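Local structure of truncated hemoglobin 4 (Chlamydomonas reinhardtii, 6BME) at residues Gly62-Ile65 with Val66-His69; Ala70-Ile73 with Ile74-Leu78. The protein binds heme b, whose iron is hexacoordinate with protein ligands on both axial sides, and probably binds oxygen like other truncated hemoglobins. All coordinates share one frame; numbering follows the deposited sequence.

Interaction 1: Gly62-Ile65 with Val66-His69; sequences GKDI and VMGH. With HEM (protoporphyrin IX containing Fe), chain C.
The imidazole of His69 lies against Ile65 one helical turn earlier, with its ND1 3.8 Å from Ile65 CG2. This is the proximal-histidine arrangement of the globin fold, here on helix 62-75 of a 2-on-2 hemoglobin. His69 NE2 binds the heme iron at 2.0 Å, while Lys45 supplies the other axial ligand. Through its other ring nitrogen, ND1, His69 donates to Ile65 O across 2.7 Å. The bond is fairly straight (162°) and meets a lone pair in the carbonyl plane, with the oxygen almost in the ring plane. Metal and carbonyl thus hold the imidazole at two points and fix its rotation; the bond probably also makes the ring a stronger electron donor to iron. Histidine suits the place because its two nitrogens can do both jobs. Its CG stands beside the backbone N (chi1 -61°), which turns the ring back toward Ile65. The same Ile65 O receives a weak bond from His69 N, where the helix loosens, whereas Met67 N to Lys63 O, 2.9 Å, is a regular turn. Ile65 fills the buried side, touching Tyr60 and Phe118, and Phe118 also meets the His69 ring edge-to-face. On the outer side Met67 runs alongside Asp64, whose OD2 accepts from His61 N; Met67, bent at its last torsion (chi3 -62°), brings CE to 3.7 Å from Asp64 OD1.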
ATOM      1  N   GLY A  62      -3.657   5.932 -11.208  1.00 16.73           N
ATOM      2  CA  GLY A  62      -4.906   5.575 -10.547  1.00 13.49           C
ATOM      3  C   GLY A  62      -5.681   4.500 -11.284  1.00 13.17           C
ATOM      4  O   GLY A  62      -6.229   3.584 -10.670  1.00 13.40           O
ATOM      5  N   LYS A  63      -5.711   4.575 -12.614  1.00 14.17           N
ATOM      6  CA  LYS A  63      -6.442   3.559 -13.365  1.00 17.12           C
ATOM      7  C   LYS A  63      -5.829   2.173 -13.173  1.00 13.24           C
ATOM      8  O   LYS A  63      -6.558   1.175 -13.115  1.00 15.35           O
ATOM      9  CB  LYS A  63      -6.507   3.949 -14.846  1.00 19.55           C
ATOM     10  CG  LYS A  63      -5.159   4.132 -15.529  1.00 22.57           C
ATOM     11  CD  LYS A  63      -5.306   4.914 -16.839  1.00 29.55           C
ATOM     12  CE  LYS A  63      -3.975   5.045 -17.561  1.00 34.72           C
ATOM     13  NZ  LYS A  63      -4.143   5.606 -18.931  1.00 38.80           N
ATOM     14  N   ASP A  64      -4.503   2.090 -13.036  1.00 14.43           N
ATOM     15  CA  ASP A  64      -3.871   0.802 -12.765  1.00 14.10           C
ATOM     16  C   ASP A  64      -4.219   0.303 -11.366  1.00 13.34           C
ATOM     17  O   ASP A  64      -4.419  -0.902 -11.160  1.00 12.72           O
ATOM     18  CB  ASP A  64      -2.355   0.912 -12.949  1.00 13.36           C
ATOM     19  CG  ASP A  64      -1.979   1.482 -14.302  1.00 18.98           C
ATOM     20  OD1 ASP A  64      -2.202   0.802 -15.323  1.00 18.92           O
ATOM     21  OD2 ASP A  64      -1.478   2.621 -14.351  1.00 19.45           O
ATOM     22  N   ILE A  65      -4.306   1.214 -10.394  1.00 11.18           N
ATOM     23  CA  ILE A  65      -4.725   0.809  -9.055  1.00 15.17           C
ATOM     24  C   ILE A  65      -6.133   0.228  -9.095  1.00 12.38           C
ATOM     25  O   ILE A  65      -6.413  -0.799  -8.463  1.00 11.40           O
ATOM     26  CB  ILE A  65      -4.634   1.994  -8.079  1.00 13.12           C
ATOM     27  CG1 ILE A  65      -3.174   2.438  -7.927  1.00 13.76           C
ATOM     28  CG2 ILE A  65      -5.242   1.603  -6.728  1.00 13.34           C
ATOM     29  CD1 ILE A  65      -3.002   3.777  -7.276  1.00 12.79           C
ATOM     30  N   VAL A  66      -7.039   0.864  -9.846  1.00 10.28           N
ATOM     31  CA  VAL A  66      -8.404   0.345  -9.926  1.00 11.71           C
ATOM     32  C   VAL A  66      -8.416  -1.023 -10.598  1.00 10.01           C
ATOM     33  O   VAL A  66      -9.014  -1.977 -10.086  1.00 14.13           O
ATOM     34  CB  VAL A  66      -9.330   1.327 -10.657  1.00 13.15           C
ATOM     35  CG1 VAL A  66     -10.723   0.735 -10.699  1.00 13.90           C
ATOM     36  CG2 VAL A  66      -9.356   2.671  -9.943  1.00 11.64           C
ATOM     37  N   MET A  67      -7.738  -1.149 -11.742  1.00 10.75           N
ATOM     38  CA  MET A  67      -7.763  -2.422 -12.458  1.00 15.45           C
ATOM     39  C   MET A  67      -7.141  -3.541 -11.630  1.00 11.97           C
ATOM     40  O   MET A  67      -7.544  -4.701 -11.751  1.00 14.42           O
ATOM     41  CB  MET A  67      -7.049  -2.291 -13.805  1.00 12.51           C
ATOM     42  CG  MET A  67      -7.827  -1.465 -14.835  1.00 15.39           C
ATOM     43  SD  MET A  67      -7.066  -1.331 -16.466  1.00 24.22           S
ATOM     44  CE  MET A  67      -5.550  -0.509 -16.039  1.00 14.65           C
ATOM     45  N   GLY A  68      -6.161  -3.218 -10.786  1.00 11.19           N
ATOM     46  CA  GLY A  68      -5.545  -4.239  -9.947  1.00 13.58           C
ATOM     47  C   GLY A  68      -6.370  -4.664  -8.741  1.00 12.17           C
ATOM     48  O   GLY A  68      -6.156  -5.765  -8.212  1.00 10.71           O
ATOM     49  N   HIS A  69      -7.307  -3.823  -8.292  1.00  8.42           N
ATOM     50  CA  HIS A  69      -8.056  -4.084  -7.064  1.00 10.12           C
ATOM     51  C   HIS A  69      -9.557  -4.209  -7.257  1.00  7.80           C
ATOM     52  O   HIS A  69     -10.253  -4.548  -6.290  1.00  7.61           O
ATOM     53  CB  HIS A  69      -7.782  -2.980  -6.024  1.00  7.53           C
ATOM     54  CG  HIS A  69      -6.342  -2.895  -5.628  1.00  8.44           C
ATOM     55  ND1 HIS A  69      -5.407  -2.222  -6.381  1.00  9.85           N
ATOM     56  CD2 HIS A  69      -5.669  -3.428  -4.579  1.00  9.61           C
ATOM     57  CE1 HIS A  69      -4.219  -2.340  -5.813  1.00  9.07           C
ATOM     58  NE2 HIS A  69      -4.352  -3.068  -4.719  1.00 11.06           N
TER
HETATM   59  CHA HEM C 201      -2.178  -5.943  -5.718  1.00 13.75           C
HETATM   60  CHB HEM C 201      -0.600  -1.470  -4.793  1.00 10.50           C
HETATM   61  CHC HEM C 201      -4.263  -0.962  -1.668  1.00  8.07           C
HETATM   62  CHD HEM C 201      -4.571  -5.774  -1.477  1.00 10.94           C
HETATM   63  C1A HEM C 201      -1.425  -4.793  -5.812  1.00 13.77           C
HETATM   64  C2A HEM C 201      -0.300  -4.515  -6.695  1.00 13.84           C
HETATM   65  C3A HEM C 201       0.123  -3.269  -6.407  1.00 13.10           C
HETATM   66  C4A HEM C 201      -0.704  -2.723  -5.356  1.00  8.62           C
HETATM   67  CMA HEM C 201       1.276  -2.476  -7.055  1.00 11.28           C
HETATM   68  CAA HEM C 201       0.302  -5.465  -7.778  1.00 22.40           C
HETATM   69  CBA HEM C 201       0.833  -6.764  -7.171  1.00 34.87           C
HETATM   70  CGA HEM C 201       1.613  -7.600  -8.169  1.00 39.48           C
HETATM   71  O1A HEM C 201       1.027  -8.039  -9.209  1.00 34.09           O
HETATM   72  O2A HEM C 201       2.826  -7.842  -7.896  1.00 31.63           O
HETATM   73  C1B HEM C 201      -1.541  -0.895  -3.962  1.00  9.27           C
HETATM   74  C2B HEM C 201      -1.722   0.518  -3.698  1.00 10.14           C
HETATM   75  C3B HEM C 201      -2.748   0.639  -2.842  1.00 10.74           C
HETATM   76  C4B HEM C 201      -3.221  -0.684  -2.519  1.00 11.13           C
HETATM   77  CMB HEM C 201      -0.899   1.667  -4.328  1.00 10.96           C
HETATM   78  CAB HEM C 201      -3.365   1.909  -2.208  1.00 13.05           C
HETATM   79  CBB HEM C 201      -2.715   3.065  -2.074  1.00 15.27           C
HETATM   80  C1C HEM C 201      -4.603  -2.228  -1.269  1.00  8.36           C
HETATM   81  C2C HEM C 201      -5.467  -2.558  -0.175  1.00  8.65           C
HETATM   82  C3C HEM C 201      -5.548  -3.883  -0.085  1.00  7.07           C
HETATM   83  C4C HEM C 201      -4.743  -4.446  -1.156  1.00  6.96           C
HETATM   84  CMC HEM C 201      -6.142  -1.520   0.748  1.00 13.02           C
HETATM   85  CAC HEM C 201      -6.368  -4.637   0.979  1.00  9.16           C
HETATM   86  CBC HEM C 201      -5.925  -5.789   1.491  1.00 16.34           C
HETATM   87  C1D HEM C 201      -4.015  -6.232  -2.660  1.00 12.66           C
HETATM   88  C2D HEM C 201      -4.054  -7.592  -3.158  1.00  8.10           C
HETATM   89  C3D HEM C 201      -3.391  -7.631  -4.313  1.00 10.24           C
HETATM   90  C4D HEM C 201      -2.910  -6.302  -4.601  1.00 11.18           C
HETATM   91  CMD HEM C 201      -4.729  -8.769  -2.434  1.00  9.11           C
HETATM   92  CAD HEM C 201      -3.120  -8.865  -5.223  1.00 14.46           C
HETATM   93  CBD HEM C 201      -4.348  -9.183  -6.065  1.00 22.24           C
HETATM   94  CGD HEM C 201      -4.031 -10.420  -6.873  1.00 23.50           C
HETATM   95  O1D HEM C 201      -2.879 -10.542  -7.362  1.00 22.50           O
HETATM   96  O2D HEM C 201      -4.934 -11.270  -7.040  1.00 27.71           O
HETATM   97  NA  HEM C 201      -1.622  -3.690  -5.013  1.00 10.63           N
HETATM   98  NB  HEM C 201      -2.479  -1.604  -3.227  1.00  8.14           N
HETATM   99  NC  HEM C 201      -4.190  -3.401  -1.850  1.00  9.76           N
HETATM  100  ND  HEM C 201      -3.316  -5.462  -3.577  1.00  7.35           N
HETATM  101 FE   HEM C 201      -2.894  -3.542  -3.395  1.00  7.94          FE

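Interaction 2: Ala70-Ile73 with Ile74-Leu78. With HEM (protoporphyrin IX containing Fe), chain C.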
ATOM      1  N   ALA A  70     -10.070  -3.966  -8.467  1.00  8.97           N
ATOM      2  CA  ALA A  70     -11.518  -3.921  -8.675  1.00 13.24           C
ATOM      3  C   ALA A  70     -12.179  -5.234  -8.281  1.00  9.24           C
ATOM      4  O   ALA A  70     -13.256  -5.235  -7.674  1.00  9.87           O
ATOM      5  CB  ALA A  70     -11.831  -3.576 -10.127  1.00 13.71           C
ATOM      6  N   HIS A  71     -11.527  -6.363  -8.568  1.00  8.51           N
ATOM      7  CA  HIS A  71     -12.119  -7.650  -8.216  1.00  9.85           C
ATOM      8  C   HIS A  71     -12.277  -7.818  -6.706  1.00  9.19           C
ATOM      9  O   HIS A  71     -13.221  -8.484  -6.261  1.00 10.00           O
ATOM     10  CB  HIS A  71     -11.298  -8.795  -8.815  1.00  9.65           C
ATOM     11  CG  HIS A  71      -9.975  -9.020  -8.145  1.00 12.53           C
ATOM     12  ND1 HIS A  71      -8.902  -8.168  -8.309  1.00 13.46           N
ATOM     13  CD2 HIS A  71      -9.547 -10.011  -7.327  1.00 13.57           C
ATOM     14  CE1 HIS A  71      -7.873  -8.621  -7.613  1.00 14.55           C
ATOM     15  NE2 HIS A  71      -8.237  -9.743  -7.014  1.00 16.27           N
ATOM     16  N   LEU A  72     -11.383  -7.223  -5.904  1.00  7.51           N
ATOM     17  CA  LEU A  72     -11.515  -7.321  -4.450  1.00  8.18           C
ATOM     18  C   LEU A  72     -12.690  -6.497  -3.945  1.00  7.11           C
ATOM     19  O   LEU A  72     -13.397  -6.908  -3.015  1.00  7.44           O
ATOM     20  CB  LEU A  72     -10.229  -6.853  -3.762  1.00  7.78           C
ATOM     21  CG  LEU A  72      -8.961  -7.599  -4.196  1.00 11.34           C
ATOM     22  CD1 LEU A  72      -7.710  -6.894  -3.697  1.00 11.78           C
ATOM     23  CD2 LEU A  72      -8.991  -9.038  -3.718  1.00 15.19           C
ATOM     24  N   ILE A  73     -12.900  -5.322  -4.538  1.00  9.16           N
ATOM     25  CA  ILE A  73     -14.008  -4.454  -4.154  1.00  9.01           C
ATOM     26  C   ILE A  73     -15.335  -5.058  -4.594  1.00 12.23           C
ATOM     27  O   ILE A  73     -16.345  -4.952  -3.890  1.00  8.37           O
ATOM     28  CB  ILE A  73     -13.804  -3.045  -4.753  1.00  9.37           C
ATOM     29  CG1 ILE A  73     -12.543  -2.391  -4.179  1.00  9.73           C
ATOM     30  CG2 ILE A  73     -15.020  -2.141  -4.496  1.00  8.19           C
ATOM     31  CD1 ILE A  73     -12.112  -1.135  -4.937  1.00 10.19           C
ATOM     32  N   ILE A  74     -15.361  -5.676  -5.770  1.00  7.92           N
ATOM     33  CA  ILE A  74     -16.612  -6.172  -6.339  1.00  8.45           C
ATOM     34  C   ILE A  74     -16.973  -7.554  -5.810  1.00  9.89           C
ATOM     35  O   ILE A  74     -18.143  -7.838  -5.554  1.00 13.74           O
ATOM     36  CB  ILE A  74     -16.517  -6.166  -7.876  1.00  8.99           C
ATOM     37  CG1 ILE A  74     -16.468  -4.729  -8.383  1.00  9.24           C
ATOM     38  CG2 ILE A  74     -17.681  -6.941  -8.484  1.00  9.66           C
ATOM     39  CD1 ILE A  74     -15.990  -4.601  -9.834  1.00 10.73           C
ATOM     40  N   ASN A  75     -15.990  -8.425  -5.628  1.00 10.34           N
ATOM     41  CA  ASN A  75     -16.250  -9.814  -5.297  1.00  8.63           C
ATOM     42  C   ASN A  75     -15.864 -10.175  -3.868  1.00 14.18           C
ATOM     43  O   ASN A  75     -16.247 -11.252  -3.399  1.00 11.02           O
ATOM     44  CB  ASN A  75     -15.494 -10.736  -6.265  1.00 11.08           C
ATOM     45  CG  ASN A  75     -16.073 -10.726  -7.667  1.00 11.53           C
ATOM     46  OD1 ASN A  75     -17.233 -10.366  -7.879  1.00 11.65           O
ATOM     47  ND2 ASN A  75     -15.270 -11.167  -8.635  1.00 18.71           N
ATOM     48  N   ARG A  76     -15.115  -9.317  -3.162  1.00  9.34           N
ATOM     49  CA  ARG A  76     -14.614  -9.678  -1.841  1.00  9.23           C
ATOM     50  C   ARG A  76     -14.860  -8.616  -0.766  1.00  9.64           C
ATOM     51  O   ARG A  76     -14.290  -8.721   0.329  1.00  9.12           O
ATOM     52  CB  ARG A  76     -13.108  -9.993  -1.914  1.00 11.11           C
ATOM     53  CG  ARG A  76     -12.692 -10.990  -3.005  1.00 18.54           C
ATOM     54  CD  ARG A  76     -12.715 -12.433  -2.539  1.00 23.37           C
ATOM     55  NE  ARG A  76     -11.766 -12.652  -1.450  1.00 32.96           N
ATOM     56  CZ  ARG A  76     -10.450 -12.774  -1.608  1.00 28.91           C
ATOM     57  NH1 ARG A  76      -9.911 -12.698  -2.819  1.00 27.72           N
ATOM     58  NH2 ARG A  76      -9.673 -12.963  -0.549  1.00 26.47           N
ATOM     59  N   GLY A  77     -15.659  -7.586  -1.045  1.00  9.82           N
ATOM     60  CA  GLY A  77     -16.024  -6.629  -0.019  1.00 10.43           C
ATOM     61  C   GLY A  77     -14.915  -5.711   0.445  1.00 13.73           C
ATOM     62  O   GLY A  77     -14.988  -5.189   1.560  1.00  9.48           O
ATOM     63  N   LEU A  78     -13.893  -5.487  -0.380  1.00  9.52           N
ATOM     64  CA  LEU A  78     -12.819  -4.563  -0.019  1.00  7.47           C
ATOM     65  C   LEU A  78     -13.378  -3.149   0.090  1.00  9.16           C
ATOM     66  O   LEU A  78     -14.124  -2.696  -0.787  1.00  8.90           O
ATOM     67  CB  LEU A  78     -11.707  -4.618  -1.067  1.00  6.49           C
ATOM     68  CG  LEU A  78     -10.469  -3.788  -0.718  1.00  6.69           C
ATOM     69  CD1 LEU A  78      -9.874  -4.377   0.532  1.00  6.53           C
ATOM     70  CD2 LEU A  78      -9.431  -3.763  -1.864  1.00  6.61           C
TER
HETATM   71  CHA HEM C 201      -2.178  -5.943  -5.718  1.00 13.75           C
HETATM   72  CHB HEM C 201      -0.600  -1.470  -4.793  1.00 10.50           C
HETATM   73  CHC HEM C 201      -4.263  -0.962  -1.668  1.00  8.07           C
HETATM   74  CHD HEM C 201      -4.571  -5.774  -1.477  1.00 10.94           C
HETATM   75  C1A HEM C 201      -1.425  -4.793  -5.812  1.00 13.77           C
HETATM   76  C2A HEM C 201      -0.300  -4.515  -6.695  1.00 13.84           C
HETATM   77  C3A HEM C 201       0.123  -3.269  -6.407  1.00 13.10           C
HETATM   78  C4A HEM C 201      -0.704  -2.723  -5.356  1.00  8.62           C
HETATM   79  CMA HEM C 201       1.276  -2.476  -7.055  1.00 11.28           C
HETATM   80  CAA HEM C 201       0.302  -5.465  -7.778  1.00 22.40           C
HETATM   81  CBA HEM C 201       0.833  -6.764  -7.171  1.00 34.87           C
HETATM   82  CGA HEM C 201       1.613  -7.600  -8.169  1.00 39.48           C
HETATM   83  O1A HEM C 201       1.027  -8.039  -9.209  1.00 34.09           O
HETATM   84  O2A HEM C 201       2.826  -7.842  -7.896  1.00 31.63           O
HETATM   85  C1B HEM C 201      -1.541  -0.895  -3.962  1.00  9.27           C
HETATM   86  C2B HEM C 201      -1.722   0.518  -3.698  1.00 10.14           C
HETATM   87  C3B HEM C 201      -2.748   0.639  -2.842  1.00 10.74           C
HETATM   88  C4B HEM C 201      -3.221  -0.684  -2.519  1.00 11.13           C
HETATM   89  CMB HEM C 201      -0.899   1.667  -4.328  1.00 10.96           C
HETATM   90  CAB HEM C 201      -3.365   1.909  -2.208  1.00 13.05           C
HETATM   91  CBB HEM C 201      -2.715   3.065  -2.074  1.00 15.27           C
HETATM   92  C1C HEM C 201      -4.603  -2.228  -1.269  1.00  8.36           C
HETATM   93  C2C HEM C 201      -5.467  -2.558  -0.175  1.00  8.65           C
HETATM   94  C3C HEM C 201      -5.548  -3.883  -0.085  1.00  7.07           C
HETATM   95  C4C HEM C 201      -4.743  -4.446  -1.156  1.00  6.96           C
HETATM   96  CMC HEM C 201      -6.142  -1.520   0.748  1.00 13.02           C
HETATM   97  CAC HEM C 201      -6.368  -4.637   0.979  1.00  9.16           C
HETATM   98  CBC HEM C 201      -5.925  -5.789   1.491  1.00 16.34           C
HETATM   99  C1D HEM C 201      -4.015  -6.232  -2.660  1.00 12.66           C
HETATM  100  C2D HEM C 201      -4.054  -7.592  -3.158  1.00  8.10           C
HETATM  101  C3D HEM C 201      -3.391  -7.631  -4.313  1.00 10.24           C
HETATM  102  C4D HEM C 201      -2.910  -6.302  -4.601  1.00 11.18           C
HETATM  103  CMD HEM C 201      -4.729  -8.769  -2.434  1.00  9.11           C
HETATM  104  CAD HEM C 201      -3.120  -8.865  -5.223  1.00 14.46           C
HETATM  105  CBD HEM C 201      -4.348  -9.183  -6.065  1.00 22.24           C
HETATM  106  CGD HEM C 201      -4.031 -10.420  -6.873  1.00 23.50           C
HETATM  107  O1D HEM C 201      -2.879 -10.542  -7.362  1.00 22.50           O
HETATM  108  O2D HEM C 201      -4.934 -11.270  -7.040  1.00 27.71           O
HETATM  109  NA  HEM C 201      -1.622  -3.690  -5.013  1.00 10.63           N
HETATM  110  NB  HEM C 201      -2.479  -1.604  -3.227  1.00  8.14           N
HETATM  111  NC  HEM C 201      -4.190  -3.401  -1.850  1.00  9.76           N
HETATM  112  ND  HEM C 201      -3.316  -5.462  -3.577  1.00  7.35           N
HETATM  113 FE   HEM C 201      -2.894  -3.542  -3.395  1.00  7.94          FE
HETATM  114  O   HOH W   1     -16.633  -3.603  -1.612  1.00  7.91           O
HETATM  115  O   HOH W   2     -17.994  -6.999  -2.744  1.00 10.46           O
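The helix is kinked at His71 and Leu72, whose N atoms lack the bond to the turn before; helical bonding resumes with Ile74 N to Ala70 O and Asn75 N to His71 O. The helix runs to Asn75, and the carbonyl of Leu72 accepts its closing bonds. Leu72 O has two donors, Arg76 N at 3.0 Å and Leu78 N, also at 3.0 Å, which reach it from opposite faces of its carbonyl plane. The Leu78 bond is the straighter, at 169°. Between these donors Gly77 has a positive phi of 71°, a left-handed conformation that glycine adopts easily, and this turns the chain back under the last turn. One water bridges Ile73 O and Leu78 O, and another joins Ile73 O to Gly77 N, satisfying backbone groups that the helix no longer pairs.

The turn brings Leu78 against the helix: its CD2 lies 3.7 Å from Leu72 CB, and its CB lies 3.9 Å from Ile73 CG1. With CG anti to the backbone N (chi1 -174°), Leu78 extends to the heme, placing CD1 3.5 Å from the vinyl carbon CAC. Leu72 CD1 meets methyl CMD of the heme at 3.7 Å; branched leucines suit this oily porphyrin rim. The His71 ring has Leu72 CG over one face and turns its edge to propionate carbon CBD, while NE2 stays 3.6 Å from O2D. Arg76, bent twice along its chain, brings NH1 beside Leu72 CD2 and packs on Phe33. Leu78, two residues before helix 80-96, packs on Phe33 and Phe118, while Ile73 rests on Tyr123 of the C-terminal part.

In the fold
Followed from the N terminus, the chain enters helix 62-75 at Gly62 and passes directly from interaction 1 into interaction 2. Both are local, so neither encloses a long loop, and the two neither nest nor cross: they follow one another along a single helix, their centres 12 Å apart. Interaction 1 spans the turns that deliver the iron ligand, and interaction 2 begins at the next residue, takes in the kink at His71 and Leu72, and closes the short turn at the helix's C-terminal end. Both touch the heme, first at the iron and then at the porphyrin edge. Phe118, near the end of the chain, touches both, and helix 80-96 follows.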